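Side-chain contact in uncharacterized protein (Bacteroides vulgatus, PDB 4FMR), which is of unknown function but probably binds DNA, pairing an HU/IHF-like domain with an Ig-like domain of the DUF4469 family: residues Gln108-Ala111 / Leu112-Ile116. Residues are numbered along the deposited sequence; the frame is centred on the assembly and turned at random.
Sequences QGKA and LREAI
Gln108 lays its carboxamide against the tip of Ile116, eight residues on, while its CB touches Leu112: OE1 lies 3.4 Å from Ile116 CD1, and CB lies 4.0 Å from Leu112 CD1. The two side chains of the first pair cross at about a right angle, and Ile116 CD1 meets the carboxamide end, near both OE1 and NE2. Gln108 CG sits between the backbone N and the carbonyl carbon (chi1 63°), and the extended chain beyond it carries the amide along the flank of the helix to Ile116 CD1. OE1 also accepts a hydrogen bond from Val104 N of the second subunit, which fixes a polar atom beside an apolar methyl.

The close packing here is largely backbone. Gly109 is the N-cap, and its O receives Arg113 N at 3.1 Å, in the carbonyl plane, with a weak second approach from Leu112 N. The next step is straighter: Glu114 N reaches Lys110 O at 2.9 Å with an N-H...O angle of 165°. Ala115 N to Ala111 O, 3.1 Å, continues the helical ladder, and Ala115 CB packs against that same oxygen.

The charged side is looser. Lys110 and Glu114 run side by side, but the contact is through CE, 3.4 Å from Glu114 OE2; Lys110 NZ stays 4.3 Å from Glu114 OE2, beyond a salt bridge, and instead pairs with Glu207 of the second subunit. Glu114 OE2 bridges to Arg113 NH2 at 3.1 Å, and Arg113 NE pairs with Asp208 of that subunit.

The segment runs from the end of strand 101-108 into helix 110-117 in the HU/IHF-like domain. Backbone hydrogen bonds tie Gly109 to Leu79 and Ala111 to Gly78, near the start of strand 80-87, while Leu112 packs on Leu69 in helix 51-70 of the second subunit.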
loop_
_atom_site.group_PDB
_atom_site.type_symbol
_atom_site.label_atom_id
_atom_site.label_comp_id
_atom_site.label_asym_id
_atom_site.label_seq_id
_atom_site.Cartn_x
_atom_site.Cartn_y
_atom_site.Cartn_z
ATOM N N GLN B 108 -0.901 -5.982 0.904
ATOM C CA GLN B 108 -0.975 -7.008 1.953
ATOM C C GLN B 108 -0.512 -8.393 1.416
ATOM O O GLN B 108 -0.756 -8.738 0.251
ATOM C CB GLN B 108 -2.401 -7.094 2.538
ATOM C CG GLN B 108 -3.487 -7.519 1.518
ATOM C CD GLN B 108 -4.874 -7.619 2.116
ATOM O OE1 GLN B 108 -5.292 -6.802 2.937
ATOM N NE2 GLN B 108 -5.641 -8.600 1.676
ATOM N N GLY B 109 0.184 -9.138 2.262
ATOM C CA GLY B 109 0.664 -10.473 1.930
ATOM C C GLY B 109 -0.293 -11.557 2.395
ATOM O O GLY B 109 -1.363 -11.270 2.940
ATOM N N LYS B 110 0.117 -12.816 2.223
ATOM C CA LYS B 110 -0.659 -14.003 2.547
ATOM C C LYS B 110 -1.063 -14.080 4.037
ATOM O O LYS B 110 -2.193 -14.468 4.307
ATOM C CB LYS B 110 0.113 -15.282 2.165
ATOM C CG LYS B 110 -0.807 -16.505 2.117
ATOM C CD LYS B 110 -0.097 -17.840 2.051
ATOM C CE LYS B 110 -1.135 -18.945 2.089
ATOM N NZ LYS B 110 -0.508 -20.281 1.894
ATOM N N ALA B 111 -0.160 -13.767 4.978
ATOM C CA ALA B 111 -0.438 -13.834 6.428
ATOM C C ALA B 111 -1.588 -12.906 6.807
ATOM O O ALA B 111 -2.416 -13.293 7.626
ATOM C CB ALA B 111 0.803 -13.488 7.247
ATOM N N LEU B 112 -1.684 -11.728 6.147
ATOM C CA LEU B 112 -2.758 -10.785 6.393
ATOM C C LEU B 112 -4.041 -11.257 5.753
ATOM O O LEU B 112 -5.084 -11.190 6.408
ATOM C CB LEU B 112 -2.397 -9.370 5.923
ATOM C CG LEU B 112 -1.262 -8.706 6.738
ATOM C CD1 LEU B 112 -0.983 -7.294 6.238
ATOM C CD2 LEU B 112 -1.552 -8.750 8.245
ATOM N N ARG B 113 -3.972 -11.818 4.532
ATOM C CA ARG B 113 -5.162 -12.331 3.851
ATOM C C ARG B 113 -5.811 -13.486 4.671
ATOM O O ARG B 113 -7.041 -13.506 4.833
ATOM C CB ARG B 113 -4.832 -12.784 2.426
ATOM C CG ARG B 113 -6.089 -13.195 1.650
ATOM C CD ARG B 113 -5.828 -13.884 0.331
ATOM N NE ARG B 113 -5.019 -15.103 0.456
ATOM C CZ ARG B 113 -5.501 -16.322 0.675
ATOM N NH1 ARG B 113 -6.803 -16.505 0.863
ATOM N NH2 ARG B 113 -4.683 -17.363 0.743
ATOM N N GLU B 114 -4.984 -14.410 5.213
ATOM C CA GLU B 114 -5.455 -15.525 6.037
ATOM C C GLU B 114 -6.056 -14.991 7.340
ATOM O O GLU B 114 -7.128 -15.432 7.722
ATOM C CB GLU B 114 -4.318 -16.526 6.333
ATOM C CG GLU B 114 -3.785 -17.265 5.110
ATOM C CD GLU B 114 -4.633 -18.383 4.532
ATOM O OE1 GLU B 114 -5.584 -18.837 5.209
ATOM O OE2 GLU B 114 -4.300 -18.856 3.420
ATOM N N ALA B 115 -5.409 -13.999 7.977
ATOM C CA ALA B 115 -5.905 -13.361 9.216
ATOM C C ALA B 115 -7.278 -12.671 8.985
ATOM O O ALA B 115 -8.149 -12.762 9.842
ATOM C CB ALA B 115 -4.886 -12.347 9.723
ATOM N N ILE B 116 -7.467 -12.018 7.806
ATOM C CA ILE B 116 -8.733 -11.372 7.399
ATOM C C ILE B 116 -9.870 -12.413 7.378
ATOM O O ILE B 116 -11.001 -12.082 7.749
ATOM C CB ILE B 116 -8.582 -10.645 6.031
ATOM C CG1 ILE B 116 -7.831 -9.315 6.227
ATOM C CG2 ILE B 116 -9.947 -10.410 5.356
ATOM C CD1 ILE B 116 -7.253 -8.688 4.981
#